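Local coordinates for protein soluble lytic murein transglycosylase (Escherichia coli, PDB 1QSA) that probably cleaves the beta-1,4-glycosidic bonds between N-acetylmuramic acid and N-acetylglucosamine in peptidoglycan, forming a 1,6-anhydro bond in the N-acetylmuramic acid residue, at residues 230-234 and 258-262; 275-279 and 291-295; 301-305 and 327-332. The contacts are given in a common frame with arbitrary orientation. Numbering follows the deposited sequence.

Interaction 1. Residues 230-234 and 258-262; sequences AENAR and VAWRL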
ATOM      1  N   ALA A 230      12.800  24.592  -7.824  1.00 21.28           N
ATOM      2  CA  ALA A 230      13.483  24.685  -6.542  1.00 21.66           C
ATOM      3  C   ALA A 230      14.200  26.011  -6.303  1.00 22.70           C
ATOM      4  O   ALA A 230      14.233  26.497  -5.172  1.00 21.34           O
ATOM      5  CB  ALA A 230      14.455  23.514  -6.372  1.00 22.35           C
ATOM      6  N   GLU A 231      14.755  26.602  -7.363  1.00 22.92           N
ATOM      7  CA  GLU A 231      15.472  27.871  -7.237  1.00 24.57           C
ATOM      8  C   GLU A 231      14.523  29.039  -6.970  1.00 24.77           C
ATOM      9  O   GLU A 231      14.808  29.900  -6.133  1.00 24.74           O
ATOM     10  CB  GLU A 231      16.330  28.142  -8.481  1.00 25.21           C
ATOM     11  CG  GLU A 231      17.202  29.413  -8.397  1.00 27.14           C
ATOM     12  CD  GLU A 231      18.271  29.369  -7.309  1.00 27.35           C
ATOM     13  OE1 GLU A 231      18.392  28.356  -6.590  1.00 26.29           O
ATOM     14  OE2 GLU A 231      19.013  30.363  -7.166  1.00 29.06           O
ATOM     15  N   ASN A 232      13.392  29.056  -7.672  1.00 25.29           N
ATOM     16  CA  ASN A 232      12.388  30.100  -7.485  1.00 25.90           C
ATOM     17  C   ASN A 232      11.948  30.077  -6.017  1.00 24.77           C
ATOM     18  O   ASN A 232      11.853  31.117  -5.364  1.00 23.15           O
ATOM     19  CB  ASN A 232      11.192  29.849  -8.410  1.00 29.28           C
ATOM     20  CG  ASN A 232      10.138  30.934  -8.312  1.00 33.71           C
ATOM     21  OD1 ASN A 232       8.944  30.648  -8.286  1.00 37.95           O
ATOM     22  ND2 ASN A 232      10.573  32.186  -8.258  1.00 36.07           N
ATOM     23  N   ALA A 233      11.746  28.879  -5.477  1.00 22.18           N
ATOM     24  CA  ALA A 233      11.335  28.735  -4.084  1.00 20.27           C
ATOM     25  C   ALA A 233      12.447  29.149  -3.111  1.00 19.62           C
ATOM     26  O   ALA A 233      12.195  29.823  -2.111  1.00 18.92           O
ATOM     27  CB  ALA A 233      10.907  27.290  -3.814  1.00 20.56           C
ATOM     28  N   ARG A 234      13.682  28.749  -3.403  1.00 19.42           N
ATOM     29  CA  ARG A 234      14.806  29.088  -2.525  1.00 19.86           C
ATOM     30  C   ARG A 234      14.952  30.600  -2.382  1.00 19.78           C
ATOM     31  O   ARG A 234      15.101  31.116  -1.279  1.00 20.36           O
ATOM     32  CB  ARG A 234      16.108  28.489  -3.079  1.00 20.26           C
ATOM     33  CG  ARG A 234      17.310  28.621  -2.154  1.00 22.61           C
ATOM     34  CD  ARG A 234      18.571  28.042  -2.789  1.00 23.52           C
ATOM     35  NE  ARG A 234      19.080  28.913  -3.842  1.00 24.71           N
ATOM     36  CZ  ARG A 234      19.952  29.894  -3.635  1.00 27.63           C
ATOM     37  NH1 ARG A 234      20.432  30.113  -2.418  1.00 27.20           N
ATOM     38  NH2 ARG A 234      20.356  30.649  -4.646  1.00 28.92           N
ATOM     39  N   VAL A 258      12.663  23.268   0.467  1.00 16.92           N
ATOM     40  CA  VAL A 258      13.550  23.531  -0.663  1.00 17.70           C
ATOM     41  C   VAL A 258      14.695  22.522  -0.734  1.00 17.94           C
ATOM     42  O   VAL A 258      15.008  22.012  -1.814  1.00 15.90           O
ATOM     43  CB  VAL A 258      14.090  24.973  -0.610  1.00 18.27           C
ATOM     44  CG1 VAL A 258      15.172  25.187  -1.675  1.00 16.59           C
ATOM     45  CG2 VAL A 258      12.950  25.949  -0.841  1.00 18.88           C
ATOM     46  N   ALA A 259      15.278  22.200   0.420  1.00 17.73           N
ATOM     47  CA  ALA A 259      16.393  21.252   0.494  1.00 19.32           C
ATOM     48  C   ALA A 259      16.035  19.904  -0.122  1.00 19.32           C
ATOM     49  O   ALA A 259      16.874  19.269  -0.763  1.00 19.38           O
ATOM     50  CB  ALA A 259      16.859  21.083   1.934  1.00 18.33           C
ATOM     51  N   TRP A 260      14.794  19.459   0.085  1.00 18.21           N
ATOM     52  CA  TRP A 260      14.312  18.204  -0.485  1.00 19.99           C
ATOM     53  C   TRP A 260      14.382  18.215  -2.002  1.00 21.20           C
ATOM     54  O   TRP A 260      14.502  17.163  -2.635  1.00 21.54           O
ATOM     55  CB  TRP A 260      12.842  17.975  -0.112  1.00 20.34           C
ATOM     56  CG  TRP A 260      12.643  17.181   1.122  1.00 20.24           C
ATOM     57  CD1 TRP A 260      12.213  17.638   2.331  1.00 19.75           C
ATOM     58  CD2 TRP A 260      12.869  15.775   1.278  1.00 19.10           C
ATOM     59  NE1 TRP A 260      12.161  16.601   3.238  1.00 20.33           N
ATOM     60  CE2 TRP A 260      12.558  15.448   2.616  1.00 19.25           C
ATOM     61  CE3 TRP A 260      13.301  14.762   0.416  1.00 20.27           C
ATOM     62  CZ2 TRP A 260      12.665  14.149   3.114  1.00 19.88           C
ATOM     63  CZ3 TRP A 260      13.408  13.460   0.914  1.00 22.25           C
ATOM     64  CH2 TRP A 260      13.091  13.173   2.251  1.00 19.68           C
ATOM     65  N   ARG A 261      14.222  19.405  -2.582  1.00 20.60           N
ATOM     66  CA  ARG A 261      14.219  19.564  -4.029  1.00 20.35           C
ATOM     67  C   ARG A 261      15.595  19.871  -4.625  1.00 20.11           C
ATOM     68  O   ARG A 261      15.708  20.108  -5.823  1.00 19.76           O
ATOM     69  CB  ARG A 261      13.216  20.647  -4.456  1.00 21.78           C
ATOM     70  CG  ARG A 261      11.830  20.559  -3.815  1.00 24.60           C
ATOM     71  CD  ARG A 261      11.230  19.161  -3.878  1.00 31.36           C
ATOM     72  NE  ARG A 261      11.131  18.637  -5.233  1.00 35.05           N
ATOM     73  CZ  ARG A 261      10.343  17.621  -5.577  1.00 39.91           C
ATOM     74  NH1 ARG A 261       9.561  17.045  -4.670  1.00 41.33           N
ATOM     75  NH2 ARG A 261      10.315  17.199  -6.835  1.00 41.65           N
ATOM     76  N   LEU A 262      16.626  19.888  -3.788  1.00 19.40           N
ATOM     77  CA  LEU A 262      17.989  20.161  -4.258  1.00 19.92           C
ATOM     78  C   LEU A 262      18.861  18.918  -4.086  1.00 20.03           C
ATOM     79  O   LEU A 262      20.061  19.019  -3.848  1.00 20.38           O
ATOM     80  CB  LEU A 262      18.585  21.350  -3.502  1.00 18.57           C
ATOM     81  CG  LEU A 262      17.926  22.704  -3.795  1.00 19.31           C
ATOM     82  CD1 LEU A 262      18.497  23.786  -2.893  1.00 19.38           C
ATOM     83  CD2 LEU A 262      18.107  23.064  -5.264  1.00 18.50           C
TER

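Interaction 2. Residues 275-279 and 291-295; sequences RDDAI and RVRMA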
ATOM      1  N   ARG A 275      21.825  24.249   0.481  1.00 20.48           N
ATOM      2  CA  ARG A 275      21.102  23.037   0.881  1.00 19.91           C
ATOM      3  C   ARG A 275      21.722  22.408   2.118  1.00 20.51           C
ATOM      4  O   ARG A 275      21.021  22.081   3.072  1.00 18.77           O
ATOM      5  CB  ARG A 275      21.099  22.013  -0.258  1.00 19.21           C
ATOM      6  CG  ARG A 275      20.497  20.654   0.103  1.00 18.59           C
ATOM      7  CD  ARG A 275      20.964  19.564  -0.858  1.00 19.83           C
ATOM      8  NE  ARG A 275      22.404  19.355  -0.719  1.00 19.80           N
ATOM      9  CZ  ARG A 275      23.246  19.077  -1.716  1.00 21.09           C
ATOM     10  NH1 ARG A 275      22.819  18.928  -2.963  1.00 20.36           N
ATOM     11  NH2 ARG A 275      24.533  18.929  -1.447  1.00 20.62           N
ATOM     12  N   ASP A 276      23.045  22.247   2.120  1.00 19.63           N
ATOM     13  CA  ASP A 276      23.699  21.633   3.269  1.00 20.85           C
ATOM     14  C   ASP A 276      23.632  22.459   4.537  1.00 21.98           C
ATOM     15  O   ASP A 276      23.596  21.902   5.646  1.00 21.44           O
ATOM     16  CB  ASP A 276      25.130  21.201   2.926  1.00 20.51           C
ATOM     17  CG  ASP A 276      25.158  20.019   1.963  1.00 22.34           C
ATOM     18  OD1 ASP A 276      24.093  19.412   1.708  1.00 21.49           O
ATOM     19  OD2 ASP A 276      26.240  19.689   1.447  1.00 21.63           O
ATOM     20  N   ASP A 277      23.610  23.781   4.388  1.00 22.74           N
ATOM     21  CA  ASP A 277      23.492  24.660   5.545  1.00 23.68           C
ATOM     22  C   ASP A 277      22.070  24.478   6.093  1.00 22.90           C
ATOM     23  O   ASP A 277      21.876  24.360   7.301  1.00 23.40           O
ATOM     24  CB  ASP A 277      23.728  26.125   5.152  1.00 26.60           C
ATOM     25  CG  ASP A 277      23.390  27.100   6.282  1.00 30.24           C
ATOM     26  OD1 ASP A 277      24.241  27.308   7.179  1.00 32.36           O
ATOM     27  OD2 ASP A 277      22.266  27.654   6.277  1.00 33.51           O
ATOM     28  N   ALA A 278      21.090  24.417   5.193  1.00 22.14           N
ATOM     29  CA  ALA A 278      19.693  24.224   5.591  1.00 22.18           C
ATOM     30  C   ALA A 278      19.515  22.898   6.332  1.00 22.00           C
ATOM     31  O   ALA A 278      18.899  22.857   7.402  1.00 22.30           O
ATOM     32  CB  ALA A 278      18.774  24.280   4.376  1.00 20.96           C
ATOM     33  N   ILE A 279      20.109  21.826   5.806  1.00 21.22           N
ATOM     34  CA  ILE A 279      19.981  20.520   6.452  1.00 20.31           C
ATOM     35  C   ILE A 279      20.686  20.483   7.809  1.00 21.55           C
ATOM     36  O   ILE A 279      20.209  19.824   8.732  1.00 20.32           O
ATOM     37  CB  ILE A 279      20.446  19.364   5.536  1.00 19.76           C
ATOM     38  CG1 ILE A 279      19.639  19.382   4.234  1.00 20.47           C
ATOM     39  CG2 ILE A 279      20.189  18.018   6.220  1.00 20.24           C
ATOM     40  CD1 ILE A 279      20.145  18.432   3.185  1.00 21.53           C
ATOM     41  N   ARG A 291      19.852  13.013   2.813  1.00 12.89           N
ATOM     42  CA  ARG A 291      21.195  13.567   2.615  1.00 12.25           C
ATOM     43  C   ARG A 291      22.258  12.480   2.806  1.00 12.35           C
ATOM     44  O   ARG A 291      23.285  12.482   2.121  1.00 11.70           O
ATOM     45  CB  ARG A 291      21.439  14.743   3.556  1.00 13.58           C
ATOM     46  CG  ARG A 291      22.754  15.473   3.303  1.00 12.77           C
ATOM     47  CD  ARG A 291      22.890  15.898   1.851  1.00 14.13           C
ATOM     48  NE  ARG A 291      24.168  16.566   1.571  1.00 15.15           N
ATOM     49  CZ  ARG A 291      25.292  15.932   1.254  1.00 16.47           C
ATOM     50  NH1 ARG A 291      25.330  14.601   1.227  1.00 13.87           N
ATOM     51  NH2 ARG A 291      26.397  16.635   1.009  1.00 17.89           N
ATOM     52  N   VAL A 292      22.027  11.573   3.759  1.00 12.24           N
ATOM     53  CA  VAL A 292      22.936  10.441   3.987  1.00 11.38           C
ATOM     54  C   VAL A 292      22.933   9.579   2.720  1.00 12.60           C
ATOM     55  O   VAL A 292      23.984   9.097   2.269  1.00 11.18           O
ATOM     56  CB  VAL A 292      22.459   9.558   5.189  1.00 11.84           C
ATOM     57  CG1 VAL A 292      23.209   8.234   5.229  1.00 12.05           C
ATOM     58  CG2 VAL A 292      22.640  10.314   6.514  1.00 12.45           C
ATOM     59  N   ARG A 293      21.749   9.378   2.147  1.00 10.69           N
ATOM     60  CA  ARG A 293      21.641   8.571   0.928  1.00 10.99           C
ATOM     61  C   ARG A 293      22.364   9.216  -0.244  1.00 11.93           C
ATOM     62  O   ARG A 293      22.948   8.507  -1.069  1.00 13.08           O
ATOM     63  CB  ARG A 293      20.180   8.255   0.592  1.00 10.64           C
ATOM     64  CG  ARG A 293      19.563   7.267   1.593  1.00  9.91           C
ATOM     65  CD  ARG A 293      18.194   6.742   1.179  1.00 10.12           C
ATOM     66  NE  ARG A 293      17.775   5.691   2.114  1.00 12.19           N
ATOM     67  CZ  ARG A 293      17.003   5.889   3.186  1.00 14.19           C
ATOM     68  NH1 ARG A 293      16.437   7.067   3.403  1.00 14.35           N
ATOM     69  NH2 ARG A 293      16.720   4.877   3.997  1.00 14.75           N
ATOM     70  N   MET A 294      22.380  10.547  -0.280  1.00 11.78           N
ATOM     71  CA  MET A 294      23.098  11.270  -1.336  1.00 12.33           C
ATOM     72  C   MET A 294      24.600  10.971  -1.216  1.00 12.53           C
ATOM     73  O   MET A 294      25.284  10.758  -2.217  1.00 12.07           O
ATOM     74  CB  MET A 294      22.869  12.781  -1.228  1.00 13.43           C
ATOM     75  CG  MET A 294      23.727  13.580  -2.223  1.00 15.56           C
ATOM     76  SD  MET A 294      23.409  15.338  -2.157  1.00 18.45           S
ATOM     77  CE  MET A 294      22.139  15.482  -3.374  1.00 22.65           C
ATOM     78  N   ALA A 295      25.109  10.961   0.013  1.00 12.56           N
ATOM     79  CA  ALA A 295      26.518  10.653   0.249  1.00 11.98           C
ATOM     80  C   ALA A 295      26.816   9.211  -0.169  1.00 12.29           C
ATOM     81  O   ALA A 295      27.830   8.944  -0.817  1.00 11.88           O
ATOM     82  CB  ALA A 295      26.861  10.865   1.733  1.00 12.20           C
TER

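Interaction 3. Residues 301-305 and 327-332; sequences RRGLN and DLLLER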
ATOM      1  N   ARG A 301      32.801   9.515   1.190  1.00 13.79           N
ATOM      2  CA  ARG A 301      33.151   8.988   2.514  1.00 14.55           C
ATOM      3  C   ARG A 301      33.086  10.008   3.651  1.00 15.84           C
ATOM      4  O   ARG A 301      32.526   9.711   4.711  1.00 14.13           O
ATOM      5  CB  ARG A 301      34.511   8.291   2.487  1.00 14.85           C
ATOM      6  CG  ARG A 301      34.616   7.199   1.433  1.00 13.82           C
ATOM      7  CD  ARG A 301      33.553   6.114   1.630  1.00 13.51           C
ATOM      8  NE  ARG A 301      33.843   5.321   2.825  1.00 12.61           N
ATOM      9  CZ  ARG A 301      32.986   4.494   3.415  1.00 13.78           C
ATOM     10  NH1 ARG A 301      31.748   4.368   2.953  1.00 13.86           N
ATOM     11  NH2 ARG A 301      33.364   3.807   4.486  1.00 13.19           N
ATOM     12  N   ARG A 302      33.647  11.201   3.449  1.00 16.46           N
ATOM     13  CA  ARG A 302      33.584  12.236   4.488  1.00 18.77           C
ATOM     14  C   ARG A 302      32.143  12.643   4.730  1.00 18.85           C
ATOM     15  O   ARG A 302      31.731  12.889   5.870  1.00 19.29           O
ATOM     16  CB  ARG A 302      34.395  13.474   4.098  1.00 21.58           C
ATOM     17  CG  ARG A 302      35.864  13.224   4.155  1.00 29.61           C
ATOM     18  CD  ARG A 302      36.699  14.468   3.956  1.00 36.22           C
ATOM     19  NE  ARG A 302      38.091  14.139   4.263  1.00 42.96           N
ATOM     20  CZ  ARG A 302      39.135  14.924   4.018  1.00 45.18           C
ATOM     21  NH1 ARG A 302      38.969  16.109   3.442  1.00 48.84           N
ATOM     22  NH2 ARG A 302      40.352  14.512   4.345  1.00 46.29           N
ATOM     23  N   GLY A 303      31.379  12.720   3.639  1.00 16.31           N
ATOM     24  CA  GLY A 303      29.978  13.086   3.729  1.00 15.97           C
ATOM     25  C   GLY A 303      29.172  12.061   4.505  1.00 14.24           C
ATOM     26  O   GLY A 303      28.307  12.414   5.285  1.00 15.17           O
ATOM     27  N   LEU A 304      29.465  10.785   4.298  1.00 14.06           N
ATOM     28  CA  LEU A 304      28.750   9.737   5.008  1.00 14.59           C
ATOM     29  C   LEU A 304      29.010   9.892   6.503  1.00 15.20           C
ATOM     30  O   LEU A 304      28.088   9.798   7.307  1.00 15.16           O
ATOM     31  CB  LEU A 304      29.204   8.355   4.534  1.00 15.37           C
ATOM     32  CG  LEU A 304      28.554   7.186   5.276  1.00 14.77           C
ATOM     33  CD1 LEU A 304      27.023   7.243   5.102  1.00 13.71           C
ATOM     34  CD2 LEU A 304      29.128   5.856   4.794  1.00 15.86           C
ATOM     35  N   ASN A 305      30.273  10.117   6.864  1.00 16.50           N
ATOM     36  CA  ASN A 305      30.644  10.285   8.271  1.00 18.09           C
ATOM     37  C   ASN A 305      29.916  11.494   8.862  1.00 16.92           C
ATOM     38  O   ASN A 305      29.272  11.391   9.901  1.00 18.27           O
ATOM     39  CB  ASN A 305      32.162  10.461   8.411  1.00 20.26           C
ATOM     40  CG  ASN A 305      32.604  10.558   9.871  1.00 23.63           C
ATOM     41  OD1 ASN A 305      33.058  11.608  10.333  1.00 27.54           O
ATOM     42  ND2 ASN A 305      32.463   9.460  10.600  1.00 26.35           N
ATOM     43  N   ASP A 327      30.331   0.070   8.571  1.00 10.74           N
ATOM     44  CA  ASP A 327      31.125   0.279   7.353  1.00 11.45           C
ATOM     45  C   ASP A 327      32.193   1.369   7.565  1.00 11.70           C
ATOM     46  O   ASP A 327      33.351   1.202   7.175  1.00 13.11           O
ATOM     47  CB  ASP A 327      30.204   0.654   6.193  1.00 10.11           C
ATOM     48  CG  ASP A 327      30.953   0.810   4.878  1.00 11.47           C
ATOM     49  OD1 ASP A 327      31.229  -0.214   4.212  1.00 13.05           O
ATOM     50  OD2 ASP A 327      31.270   1.957   4.524  1.00 14.30           O
ATOM     51  N   LEU A 328      31.796   2.467   8.204  1.00 12.47           N
ATOM     52  CA  LEU A 328      32.723   3.566   8.502  1.00 12.36           C
ATOM     53  C   LEU A 328      33.814   3.114   9.482  1.00 12.52           C
ATOM     54  O   LEU A 328      35.005   3.390   9.275  1.00 14.34           O
ATOM     55  CB  LEU A 328      31.970   4.742   9.117  1.00 13.54           C
ATOM     56  CG  LEU A 328      31.046   5.557   8.215  1.00 14.10           C
ATOM     57  CD1 LEU A 328      30.255   6.525   9.078  1.00 13.47           C
ATOM     58  CD2 LEU A 328      31.872   6.289   7.145  1.00 13.34           C
ATOM     59  N   LEU A 329      33.410   2.392  10.526  1.00 11.75           N
ATOM     60  CA  LEU A 329      34.342   1.891  11.545  1.00 12.64           C
ATOM     61  C   LEU A 329      35.359   0.923  10.957  1.00 11.72           C
ATOM     62  O   LEU A 329      36.531   0.944  11.328  1.00 13.62           O
ATOM     63  CB  LEU A 329      33.578   1.205  12.680  1.00 12.95           C
ATOM     64  CG  LEU A 329      32.837   2.145  13.635  1.00 12.50           C
ATOM     65  CD1 LEU A 329      31.877   1.326  14.514  1.00 14.42           C
ATOM     66  CD2 LEU A 329      33.832   2.944  14.495  1.00 15.52           C
ATOM     67  N   LEU A 330      34.922   0.079  10.025  1.00 12.50           N
ATOM     68  CA  LEU A 330      35.839  -0.856   9.381  1.00 12.17           C
ATOM     69  C   LEU A 330      36.919  -0.082   8.620  1.00 13.35           C
ATOM     70  O   LEU A 330      38.101  -0.396   8.746  1.00 13.72           O
ATOM     71  CB  LEU A 330      35.106  -1.784   8.406  1.00 10.96           C
ATOM     72  CG  LEU A 330      34.275  -2.900   9.046  1.00 10.62           C
ATOM     73  CD1 LEU A 330      33.383  -3.560   7.984  1.00 13.65           C
ATOM     74  CD2 LEU A 330      35.228  -3.932   9.669  1.00 13.02           C
ATOM     75  N   GLU A 331      36.524   0.947   7.864  1.00 12.87           N
ATOM     76  CA  GLU A 331      37.518   1.716   7.104  1.00 13.39           C
ATOM     77  C   GLU A 331      38.491   2.444   8.035  1.00 14.05           C
ATOM     78  O   GLU A 331      39.656   2.658   7.677  1.00 13.54           O
ATOM     79  CB  GLU A 331      36.864   2.715   6.146  1.00 14.04           C
ATOM     80  CG  GLU A 331      37.907   3.323   5.204  1.00 16.81           C
ATOM     81  CD  GLU A 331      37.354   4.264   4.149  1.00 19.23           C
ATOM     82  OE1 GLU A 331      36.185   4.717   4.251  1.00 18.08           O
ATOM     83  OE2 GLU A 331      38.127   4.568   3.213  1.00 18.13           O
ATOM     84  N   ARG A 332      37.992   2.859   9.200  1.00 13.11           N
ATOM     85  CA  ARG A 332      38.800   3.538  10.203  1.00 15.23           C
ATOM     86  C   ARG A 332      39.707   2.566  10.971  1.00 14.62           C
ATOM     87  O   ARG A 332      40.511   2.989  11.802  1.00 15.49           O
ATOM     88  CB  ARG A 332      37.899   4.304  11.177  1.00 18.44           C
ATOM     89  CG  ARG A 332      37.261   5.560  10.592  1.00 24.33           C
ATOM     90  CD  ARG A 332      38.314   6.631  10.388  1.00 28.15           C
ATOM     91  NE  ARG A 332      37.779   7.875   9.832  1.00 31.45           N
ATOM     92  CZ  ARG A 332      37.396   8.925  10.554  1.00 33.67           C
ATOM     93  NH1 ARG A 332      37.454   8.896  11.883  1.00 33.90           N
ATOM     94  NH2 ARG A 332      36.939  10.007   9.944  1.00 35.04           N
TER

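Interaction 1. Residues 230-234 and 258-262
Val258 and Ala230 have the most surface buried in this contact. Val258 sits in the last turn of helix 248-260 and points toward the first turn of helix 230-243. Its two methyls divide the work. CG1 of Val258 lies 3.7 Å from CB of Arg234, and CG2 of Val258 lies 3.8 Å from CB of Ala233. At Ala230 the small side chain lets the backbones come close: the CA atoms of Ala230 and Arg261 are 5.8 Å apart. Here CB of Ala230 meets CB of Arg261 at 3.7 Å and CD2 of Leu262 at 3.8 Å. The rest of the Arg261 side chain then leads away from the contact. Leu262, just past the helix end, turns its tip back to cover Ala230. Arg234 gives only its aliphatic part to the other segment. Its guanidinium pairs within its own helix, with NE of Arg234 2.9 Å from OE1 of Glu231, and makes a cation-pi contact with Trp274. Phe222 of helix 212-228 and Trp274 of helix 269-280 also touch Val258. The contact is thus apolar helix-end packing, the start of one helix against the end of the next, typical of the alpha-superhelix of Slt70.

Interaction 2. Residues 275-279 and 291-295
Two successive helices of the alpha-superhelix, 269-280 and 285-298, meet here through a buried salt-bridge network. The segment axes are 12.8 Å apart at closest approach and run at 135°, so long side chains must span the gap. Arg291 does most of this. Its chi1 is t and its chi2 is p, and this bend brings the guanidinium edge-on to Asp276. NE of Arg291 donates to OD1 of Asp276 at 2.9 Å, and NH2 of Arg291 donates to OD2 of Asp276 at 3.1 Å. Asp276 has CA-to-CB sideways to the other helix; with chi1 m its carboxylate comes nearer. The same carboxylate accepts a bond from its neighbour: NE of Arg275 is 3.0 Å from OD1 of Asp276. Arg275 is extended through chi1 and chi2, then turns at chi3 (p). Its NH1 is hydrogen-bonded to the carbonyl oxygen of Leu262. The two arginines come close, with NH2 of Arg275 3.8 Å from NH2 of Arg291, and the shared aspartate offsets this repulsion. Ile279 packs on the aliphatic base of Arg291, CD1 of Ile279 to CB of Arg291 at 3.9 Å. Trp307 of helix 301-310 touches Asp276, Ile279 and Arg291. Met294 is extended through chi1 and chi2. Its SD lies over one face of the Arg275 guanidinium, and its CE is 3.5 Å from NH1 of Arg275.

Interaction 3. Residues 301-305 and 327-332
Arg301 forms salt bridges with two acids of the facing helix. NE of Arg301 donates to OE1 of Glu331 at 2.8 Å, and NH2 of Arg301 donates to the same OE1 of Glu331 at 3.0 Å. On the Asp327 side, NH2 and NH1 of Arg301 reach OD2 of Asp327 at 2.8 and 2.9 Å. This is a salt-bridge network between neighbouring helices, 301-310 and 319-331, of the alpha-superhelix. Asp327 and Glu331 are four residues apart, about one helical turn, so both carboxylates can meet one guanidinium. Each of the two acceptor oxygens lies near the guanidinium plane, at its edge. All three chi angles from chi1 to chi3 of Arg301 are m, which curls the side chain of Arg301 toward its partners. The other oxygen of Asp327, OD1, pairs with Arg359 and is hydrogen-bonded to a bound glycerol, probably from the crystallisation liquor.

Leu328 lies beside the charges. Its CD2 covers one face of the Arg301 guanidinium, 3.9 Å from NH2 of Arg301. The same methyl, CD2 of Leu328, packs on CD2 of Leu304 at 3.6 Å. Leu304 in turn rests on Val292 and Leu296 of helix 285-298. The segment axes approach to 11.1 Å at an angle of 125°. The CA atoms come nearest at Asn305 and Leu328, 7.0 Å apart. There CD1 of Leu328 lies 3.9 Å from CA of Asn305 and 4.0 Å from ND2 of Asn305.

The three contacts follow one another along the chain and join successive helices of the superhelix. Interactions 1 and 2 have centres 13 Å apart and touch. A hydrogen bond of 2.9 Å between NH1 of Arg275 and O of Leu262 joins them, and CB of Ala259 packs on CG1 of Ile279 at 4.0 Å. Interactions 2 and 3 have centres 16 Å apart. They meet through packing: CB of Ala295 is 3.7 Å from N of Leu304, and CG1 of Val292 is 3.9 Å from CD1 of Leu304. Interactions 1 and 3 do not touch; their nearest atoms are about 14 Å apart. All three lie away from the predicted catalytic residue Glu478.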